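PDB 3FOJ: uncharacterized protein from Staphylococcus saprophyticus subsp. saprophyticus ATCC 15305, which is of unknown function but has a rhodanese-like domain, and so may take part in sulfur transfer as related proteins do. Local coordinates for residues E57-I62 and N79-V84; M1-V6 and N85-M90; I62-G67 and G89-G94. All coordinates share one frame; numbering follows the deposited sequence.

Contact 1. Residues E57-I62 and N79-V84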
loop_
_atom_site.group_PDB
_atom_site.type_symbol
_atom_site.label_atom_id
_atom_site.label_comp_id
_atom_site.label_asym_id
_atom_site.label_seq_id
_atom_site.Cartn_x
_atom_site.Cartn_y
_atom_site.Cartn_z
ATOM N N GLU A 57 -2.818 10.627 9.652
ATOM C CA GLU A 57 -3.361 10.076 8.415
ATOM C C GLU A 57 -3.411 8.553 8.397
ATOM O O GLU A 57 -2.909 7.891 9.304
ATOM C CB GLU A 57 -2.531 10.574 7.233
ATOM C CG GLU A 57 -2.470 12.091 7.133
ATOM C CD GLU A 57 -1.466 12.573 6.106
ATOM O OE1 GLU A 57 -1.577 12.177 4.930
ATOM O OE2 GLU A 57 -0.563 13.353 6.478
ATOM N N THR A 58 -4.023 8.012 7.348
ATOM C CA THR A 58 -4.149 6.567 7.183
ATOM C C THR A 58 -3.463 6.141 5.893
ATOM O O THR A 58 -3.513 6.848 4.889
ATOM C CB THR A 58 -5.625 6.144 7.140
ATOM O OG1 THR A 58 -6.267 6.567 8.349
ATOM C CG2 THR A 58 -5.748 4.628 7.012
ATOM N N TYR A 59 -2.823 4.977 5.926
ATOM C CA TYR A 59 -2.104 4.473 4.763
ATOM C C TYR A 59 -2.564 3.088 4.326
ATOM O O TYR A 59 -2.715 2.183 5.149
ATOM C CB TYR A 59 -0.603 4.445 5.063
ATOM C CG TYR A 59 -0.036 5.808 5.374
ATOM C CD1 TYR A 59 -0.203 6.393 6.635
ATOM C CD2 TYR A 59 0.618 6.543 4.389
ATOM C CE1 TYR A 59 0.269 7.681 6.895
ATOM C CE2 TYR A 59 1.087 7.819 4.635
ATOM C CZ TYR A 59 0.912 8.386 5.885
ATOM O OH TYR A 59 1.371 9.664 6.105
ATOM N N TYR A 60 -2.780 2.940 3.021
ATOM C CA TYR A 60 -3.203 1.673 2.444
ATOM C C TYR A 60 -1.945 0.994 1.925
ATOM O O TYR A 60 -1.225 1.552 1.105
ATOM C CB TYR A 60 -4.221 1.919 1.327
ATOM C CG TYR A 60 -5.524 2.493 1.846
ATOM C CD1 TYR A 60 -5.660 3.857 2.108
ATOM C CD2 TYR A 60 -6.607 1.660 2.124
ATOM C CE1 TYR A 60 -6.852 4.376 2.644
ATOM C CE2 TYR A 60 -7.792 2.167 2.657
ATOM C CZ TYR A 60 -7.909 3.518 2.913
ATOM O OH TYR A 60 -9.085 4.005 3.438
ATOM N N ILE A 61 -1.689 -0.214 2.414
ATOM C CA ILE A 61 -0.478 -0.950 2.068
ATOM C C ILE A 61 -0.722 -2.059 1.059
ATOM O O ILE A 61 -1.618 -2.880 1.238
ATOM C CB ILE A 61 0.136 -1.563 3.342
ATOM C CG1 ILE A 61 0.162 -0.511 4.468
ATOM C CG2 ILE A 61 1.514 -2.126 3.045
ATOM C CD1 ILE A 61 0.917 0.778 4.143
ATOM N N ILE A 62 0.093 -2.096 0.008
ATOM C CA ILE A 62 -0.064 -3.119 -1.023
ATOM C C ILE A 62 1.269 -3.769 -1.403
ATOM O O ILE A 62 2.310 -3.116 -1.418
ATOM C CB ILE A 62 -0.751 -2.518 -2.285
ATOM C CG1 ILE A 62 -1.195 -3.637 -3.220
ATOM C CG2 ILE A 62 0.192 -1.552 -2.997
ATOM C CD1 ILE A 62 -2.054 -3.143 -4.370
ATOM N N ASN A 79 3.247 0.399 15.860
ATOM C CA ASN A 79 4.173 1.514 15.989
ATOM C C ASN A 79 3.410 2.845 15.927
ATOM O O ASN A 79 3.984 3.901 15.658
ATOM C CB ASN A 79 5.269 1.430 14.912
ATOM C CG ASN A 79 6.396 0.475 15.302
ATOM O OD1 ASN A 79 7.231 0.799 16.149
ATOM N ND2 ASN A 79 6.415 -0.708 14.698
ATOM N N GLY A 80 2.101 2.777 16.174
ATOM C CA GLY A 80 1.269 3.972 16.197
ATOM C C GLY A 80 0.784 4.556 14.884
ATOM O O GLY A 80 0.289 5.681 14.853
ATOM N N VAL A 81 0.913 3.798 13.803
ATOM C CA VAL A 81 0.490 4.263 12.489
ATOM C C VAL A 81 -0.848 3.647 12.089
ATOM O O VAL A 81 -1.129 2.494 12.416
ATOM C CB VAL A 81 1.550 3.897 11.423
ATOM C CG1 VAL A 81 1.079 4.327 10.038
ATOM C CG2 VAL A 81 2.879 4.559 11.767
ATOM N N ASN A 82 -1.673 4.419 11.389
ATOM C CA ASN A 82 -2.967 3.926 10.929
ATOM C C ASN A 82 -2.769 3.314 9.551
ATOM O O ASN A 82 -2.472 4.021 8.591
ATOM C CB ASN A 82 -3.983 5.064 10.844
ATOM C CG ASN A 82 -4.093 5.835 12.137
ATOM O OD1 ASN A 82 -3.461 6.880 12.310
ATOM N ND2 ASN A 82 -4.883 5.313 13.067
ATOM N N ALA A 83 -2.940 2.000 9.452
ATOM C CA ALA A 83 -2.744 1.309 8.182
ATOM C C ALA A 83 -3.851 0.311 7.865
ATOM O O ALA A 83 -4.454 -0.275 8.761
ATOM C CB ALA A 83 -1.398 0.603 8.186
ATOM N N VAL A 84 -4.094 0.127 6.572
ATOM C CA VAL A 84 -5.119 -0.780 6.077
ATOM C C VAL A 84 -4.513 -1.657 4.988
ATOM O O VAL A 84 -3.826 -1.161 4.097
ATOM C CB VAL A 84 -6.307 0.006 5.487
ATOM C CG1 VAL A 84 -7.390 -0.956 5.022
ATOM C CG2 VAL A 84 -6.853 0.978 6.529
HETATM O O HOH W 1 -0.815 7.032 10.727
#
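Glu-57 meets Asn-82 through a water. Water 1 accepts from Asn-82 N at 2.8 Å and lies 2.7 Å from Glu-57 O, placed to donate to it. Thr-58 follows, its OG1 3.7 Å from Asn-82 CB. Its methyl CG2, anti to the backbone N, touches Val-84 CG2. Both the N-H and the C=O of Tyr-59 turn to the neighbouring strand. Its N donates to Asn-82 O at 2.9 Å, and its O accepts from Val-84 N at 2.9 Å. Tyr-59 leaves the strand on the face that also carries Ala-83. Asn-82 O lies at the ring edge, in its plane, and Val-81 CG1 approaches CD1. The phenol OH is bonded to Asn-54 N, and Phe-53 packs edge-to-face with the ring. Tyr-60 is on the face of Thr-58 and Val-84. Its side chain runs beside that of Val-84, pointing the same way, with CD2 3.8 Å from Val-84 CB. Ile-61 N donates to Val-84 O at 2.9 Å, with a nearly straight N-H...O angle of 169°. Ile-61 CG1 reaches 4.2 Å from Ala-83 CB under helix 67-77. The two parallel strands and this helix form a beta-alpha-beta unit. Backbone bonds fix the alignment from Tyr-59 onward, one water joins the backbones at Glu-57 and Asn-82, and apolar side chains meet on both faces, Tyr-60 with Val-84 and Ile-61 with Ala-83.

Contact 2. Residues M1-V6 and N85-M90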
loop_
_atom_site.group_PDB
_atom_site.type_symbol
_atom_site.label_atom_id
_atom_site.label_comp_id
_atom_site.label_asym_id
_atom_site.label_seq_id
_atom_site.Cartn_x
_atom_site.Cartn_y
_atom_site.Cartn_z
HETATM N N MSE A 1 -6.922 -6.320 12.561
HETATM C CA MSE A 1 -6.355 -5.611 11.379
HETATM C C MSE A 1 -7.457 -5.205 10.414
HETATM O O MSE A 1 -8.438 -5.925 10.237
HETATM C CB MSE A 1 -5.355 -6.513 10.649
HETATM C CG MSE A 1 -4.811 -5.909 9.366
HETATM SE SE MSE A 1 -3.642 -7.106 8.414
HETATM C CE MSE A 1 -4.976 -8.143 7.485
ATOM N N GLU A 2 -7.288 -4.046 9.788
ATOM C CA GLU A 2 -8.262 -3.553 8.827
ATOM C C GLU A 2 -7.807 -3.895 7.420
ATOM O O GLU A 2 -6.608 -3.939 7.137
ATOM C CB GLU A 2 -8.408 -2.039 8.935
ATOM C CG GLU A 2 -8.865 -1.550 10.289
ATOM C CD GLU A 2 -8.956 -0.047 10.337
ATOM O OE1 GLU A 2 -9.683 0.524 9.498
ATOM O OE2 GLU A 2 -8.302 0.563 11.211
ATOM N N SER A 3 -8.770 -4.122 6.538
ATOM C CA SER A 3 -8.452 -4.448 5.160
ATOM C C SER A 3 -9.575 -4.043 4.223
ATOM O O SER A 3 -10.724 -3.884 4.635
ATOM C CB SER A 3 -8.194 -5.948 5.010
ATOM O OG SER A 3 -9.397 -6.684 5.139
ATOM N N ILE A 4 -9.225 -3.866 2.959
ATOM C CA ILE A 4 -10.194 -3.517 1.936
ATOM C C ILE A 4 -9.802 -4.303 0.696
ATOM O O ILE A 4 -8.651 -4.722 0.561
ATOM C CB ILE A 4 -10.180 -2.011 1.613
ATOM C CG1 ILE A 4 -8.815 -1.597 1.066
ATOM C CG2 ILE A 4 -10.538 -1.219 2.861
ATOM C CD1 ILE A 4 -8.816 -0.228 0.404
ATOM N N THR A 5 -10.757 -4.514 -0.201
ATOM C CA THR A 5 -10.487 -5.261 -1.421
ATOM C C THR A 5 -9.949 -4.333 -2.503
ATOM O O THR A 5 -10.008 -3.109 -2.372
ATOM C CB THR A 5 -11.760 -5.937 -1.948
ATOM O OG1 THR A 5 -12.717 -4.931 -2.299
ATOM C CG2 THR A 5 -12.353 -6.858 -0.882
ATOM N N VAL A 6 -9.420 -4.916 -3.574
ATOM C CA VAL A 6 -8.891 -4.105 -4.662
ATOM C C VAL A 6 -10.019 -3.362 -5.355
ATOM O O VAL A 6 -9.824 -2.256 -5.854
ATOM C CB VAL A 6 -8.125 -4.958 -5.695
ATOM C CG1 VAL A 6 -6.859 -5.505 -5.065
ATOM C CG2 VAL A 6 -9.002 -6.084 -6.204
ATOM N N ASN A 85 -4.764 -2.959 5.063
ATOM C CA ASN A 85 -4.224 -3.881 4.074
ATOM C C ASN A 85 -5.092 -3.951 2.821
ATOM O O ASN A 85 -6.317 -3.896 2.903
ATOM C CB ASN A 85 -4.102 -5.282 4.681
ATOM C CG ASN A 85 -3.363 -6.242 3.773
ATOM O OD1 ASN A 85 -2.284 -5.928 3.284
ATOM N ND2 ASN A 85 -3.937 -7.418 3.550
ATOM N N VAL A 86 -4.455 -4.044 1.659
ATOM C CA VAL A 86 -5.197 -4.175 0.412
ATOM C C VAL A 86 -5.152 -5.665 0.073
ATOM O O VAL A 86 -4.119 -6.191 -0.350
ATOM C CB VAL A 86 -4.558 -3.368 -0.727
ATOM C CG1 VAL A 86 -5.382 -3.543 -1.997
ATOM C CG2 VAL A 86 -4.489 -1.896 -0.344
ATOM N N GLU A 87 -6.274 -6.344 0.280
ATOM C CA GLU A 87 -6.352 -7.780 0.043
ATOM C C GLU A 87 -6.047 -8.204 -1.390
ATOM O O GLU A 87 -6.441 -7.540 -2.347
ATOM C CB GLU A 87 -7.738 -8.301 0.434
ATOM C CG GLU A 87 -8.231 -7.803 1.787
ATOM C CD GLU A 87 -9.446 -8.563 2.287
ATOM O OE1 GLU A 87 -10.355 -8.839 1.474
ATOM O OE2 GLU A 87 -9.494 -8.875 3.496
ATOM N N GLY A 88 -5.327 -9.314 -1.526
ATOM C CA GLY A 88 -5.007 -9.829 -2.847
ATOM C C GLY A 88 -3.763 -9.276 -3.516
ATOM O O GLY A 88 -3.219 -9.906 -4.422
ATOM N N GLY A 89 -3.327 -8.093 -3.097
ATOM C CA GLY A 89 -2.136 -7.488 -3.667
ATOM C C GLY A 89 -2.240 -7.032 -5.112
ATOM O O GLY A 89 -3.328 -6.996 -5.699
HETATM N N MSE A 90 -1.095 -6.669 -5.685
HETATM C CA MSE A 90 -1.046 -6.216 -7.067
HETATM C C MSE A 90 -1.470 -7.326 -8.024
HETATM O O MSE A 90 -1.872 -7.051 -9.158
HETATM C CB MSE A 90 0.358 -5.711 -7.414
HETATM C CG MSE A 90 0.716 -4.372 -6.762
HETATM SE SE MSE A 90 -0.333 -2.867 -7.426
HETATM C CE MSE A 90 0.620 -2.577 -9.086
HETATM O O HOH W 2 -9.088 -7.793 -3.195
#
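Ser-3 OG donates to Glu-87 OE2 at 2.7 Å. It meets the oxygen from above the carboxylate plane, 53° out of it. Ser-3 OG stands between its own backbone N and carbonyl carbon (chi1 71°). The Glu-87 chain extends beyond CG, and CG passes 3.3 Å from Ile-4 O. Three backbone bonds of 2.9 Å tie the parallel strands: Asn-85 N to Glu-2 O, Ile-4 N to Asn-85 O, and Glu-87 N to Ile-4 O. Val-6 CG1 packs 3.9 Å from Val-86 CG1 and 3.4 Å from Glu-87 O. Water 2 accepts from Val-6 N and donates to Glu-87 O. At the other end, Met-1, a selenomethionine, lays its CE 4.1 Å from Asn-85 CB.

Further out, Asn-85 is held by helix 67-77 and the loop before it: OD1 bonds Ser-69 OG and ND2 bonds Gly-66 O. A type II turn from Val-86 to Gly-89 leads the chain into helix 89-93. Thr-5 is the N-cap of helix 6-11. Ile-4 lies on Val-84 of the adjacent strand and reaches Tyr-60 of the strand beyond. Strand 3-4 is an edge strand of the parallel sheet, whose strand order 1-5-4-2-3 fits the alpha/beta fold of rhodanese-like domains.

Contact 3. Residues I62-G67 and G89-G94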
loop_
_atom_site.group_PDB
_atom_site.type_symbol
_atom_site.label_atom_id
_atom_site.label_comp_id
_atom_site.label_asym_id
_atom_site.label_seq_id
_atom_site.Cartn_x
_atom_site.Cartn_y
_atom_site.Cartn_z
ATOM N N ILE A 62 0.093 -2.096 0.008
ATOM C CA ILE A 62 -0.064 -3.119 -1.023
ATOM C C ILE A 62 1.269 -3.769 -1.403
ATOM O O ILE A 62 2.310 -3.116 -1.418
ATOM C CB ILE A 62 -0.751 -2.518 -2.285
ATOM C CG1 ILE A 62 -1.195 -3.637 -3.220
ATOM C CG2 ILE A 62 0.192 -1.552 -2.997
ATOM C CD1 ILE A 62 -2.054 -3.143 -4.370
ATOM N N CYS A 63 1.225 -5.069 -1.685
ATOM C CA CYS A 63 2.408 -5.819 -2.078
ATOM C C CYS A 63 2.009 -6.686 -3.265
ATOM O O CYS A 63 0.989 -6.435 -3.898
ATOM C CB CYS A 63 2.904 -6.693 -0.922
ATOM S SG CYS A 63 1.761 -7.985 -0.394
ATOM N N LYS A 64 2.808 -7.699 -3.578
ATOM C CA LYS A 64 2.488 -8.573 -4.699
ATOM C C LYS A 64 1.246 -9.437 -4.470
ATOM O O LYS A 64 0.339 -9.454 -5.306
ATOM C CB LYS A 64 3.678 -9.487 -5.020
ATOM C CG LYS A 64 3.361 -10.584 -6.037
ATOM C CD LYS A 64 4.459 -11.638 -6.061
ATOM C CE LYS A 64 4.039 -12.868 -6.858
ATOM N NZ LYS A 64 5.015 -13.984 -6.700
ATOM N N ALA A 65 1.193 -10.131 -3.334
ATOM C CA ALA A 65 0.084 -11.043 -3.053
ATOM C C ALA A 65 -0.869 -10.765 -1.890
ATOM O O ALA A 65 -1.874 -11.463 -1.752
ATOM C CB ALA A 65 0.633 -12.465 -2.920
ATOM N N GLY A 66 -0.572 -9.783 -1.046
ATOM C CA GLY A 66 -1.478 -9.488 0.055
ATOM C C GLY A 66 -1.069 -9.945 1.446
ATOM O O GLY A 66 -1.548 -9.407 2.452
ATOM N N GLY A 67 -0.194 -10.941 1.515
ATOM C CA GLY A 67 0.256 -11.441 2.803
ATOM C C GLY A 67 1.306 -10.552 3.448
ATOM O O GLY A 67 1.171 -10.168 4.611
ATOM N N GLY A 89 -3.327 -8.093 -3.097
ATOM C CA GLY A 89 -2.136 -7.488 -3.667
ATOM C C GLY A 89 -2.240 -7.032 -5.112
ATOM O O GLY A 89 -3.328 -6.996 -5.699
HETATM N N MSE A 90 -1.095 -6.669 -5.685
HETATM C CA MSE A 90 -1.046 -6.216 -7.067
HETATM C C MSE A 90 -1.470 -7.326 -8.024
HETATM O O MSE A 90 -1.872 -7.051 -9.158
HETATM C CB MSE A 90 0.358 -5.711 -7.414
HETATM C CG MSE A 90 0.716 -4.372 -6.762
HETATM SE SE MSE A 90 -0.333 -2.867 -7.426
HETATM C CE MSE A 90 0.620 -2.577 -9.086
ATOM N N ASP A 91 -1.379 -8.578 -7.580
ATOM C CA ASP A 91 -1.809 -9.693 -8.423
ATOM C C ASP A 91 -3.278 -9.472 -8.771
ATOM O O ASP A 91 -3.680 -9.587 -9.927
ATOM C CB ASP A 91 -1.694 -11.040 -7.694
ATOM C CG ASP A 91 -0.264 -11.520 -7.553
ATOM O OD1 ASP A 91 0.598 -11.097 -8.351
ATOM O OD2 ASP A 91 -0.007 -12.343 -6.650
ATOM N N GLU A 92 -4.082 -9.167 -7.756
ATOM C CA GLU A 92 -5.505 -8.940 -7.969
ATOM C C GLU A 92 -5.839 -7.546 -8.494
ATOM O O GLU A 92 -6.849 -7.362 -9.179
ATOM C CB GLU A 92 -6.278 -9.224 -6.678
ATOM C CG GLU A 92 -6.518 -10.712 -6.445
ATOM C CD GLU A 92 -7.232 -10.998 -5.142
ATOM O OE1 GLU A 92 -8.137 -10.222 -4.773
ATOM O OE2 GLU A 92 -6.898 -12.012 -4.493
ATOM N N PHE A 93 -5.001 -6.561 -8.184
ATOM C CA PHE A 93 -5.250 -5.209 -8.669
ATOM C C PHE A 93 -5.188 -5.219 -10.197
ATOM O O PHE A 93 -5.965 -4.535 -10.866
ATOM C CB PHE A 93 -4.205 -4.231 -8.124
ATOM C CG PHE A 93 -4.523 -2.789 -8.414
ATOM C CD1 PHE A 93 -5.296 -2.041 -7.531
ATOM C CD2 PHE A 93 -4.085 -2.191 -9.590
ATOM C CE1 PHE A 93 -5.629 -0.716 -7.817
ATOM C CE2 PHE A 93 -4.413 -0.866 -9.886
ATOM C CZ PHE A 93 -5.187 -0.128 -8.997
ATOM N N GLY A 94 -4.257 -5.998 -10.738
ATOM C CA GLY A 94 -4.115 -6.089 -12.181
ATOM C C GLY A 94 -2.996 -5.238 -12.742
ATOM O O GLY A 94 -2.376 -4.454 -12.023
#
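The loop that begins at Cys-63 rests on the start of helix 89-93. Its Cys-Lys-Ala-Gly-Gly-Arg sequence, which runs on into helix 67-77, fits the active-site loop of rhodaneses. Two of its carbonyls receive N-H groups near the start of helix 89-93. Met-90 N donates to Cys-63 O at 2.8 Å, and Asp-91 N donates to Lys-64 O at 3.0 Å. The second bond lies in the carbonyl plane. Gly-89, with no side chain, lies close to the loop backbone, its CA 3.3 Å from Cys-63 O.

In related enzymes the first residue of this loop is the cysteine that carries the sulfur, and Cys-63 would correspond to it. Its SG accepts from Gly-66 N at 3.0 Å, within the curl of the loop.

Ile-62 CG1 is anti to the backbone N (chi1 -167°). Beyond it, CD1 reaches the selenium of selenomethionine Met-90 at 3.5 Å, the two side chains crossing at about a right angle. The carboxylate of Asp-91 lies against the start of the Lys-64 side chain, with OD1 3.6 Å from CG. The charges do not meet: Lys-64 NZ stays 5.3 Å from Asp-91 OD2. Ala-65 CB touches OD2 of the same carboxylate.

How the contacts relate
The chain starts in the edge strand of contact 2, whose partner comes only near the C-terminal end. Contact 2 therefore closes the longest loop and encloses contact 1. Contact 1 closes a short loop round helix 67-77. Contact 3 starts where strand 58-62 ends and finishes on helix 89-93, so it crosses contact 1; the two share Ile-62. Contacts 2 and 3 both finish around Gly-89 and Met-90, which they share. Contacts 1 and 2 set strand 82-86 between strands 58-62 and 3-4. Contact 3 joins the loop after strand 58-62 to the helix after strand 82-86. Val-6 of contact 2 also packs on that helix, at Glu-92 and Phe-93.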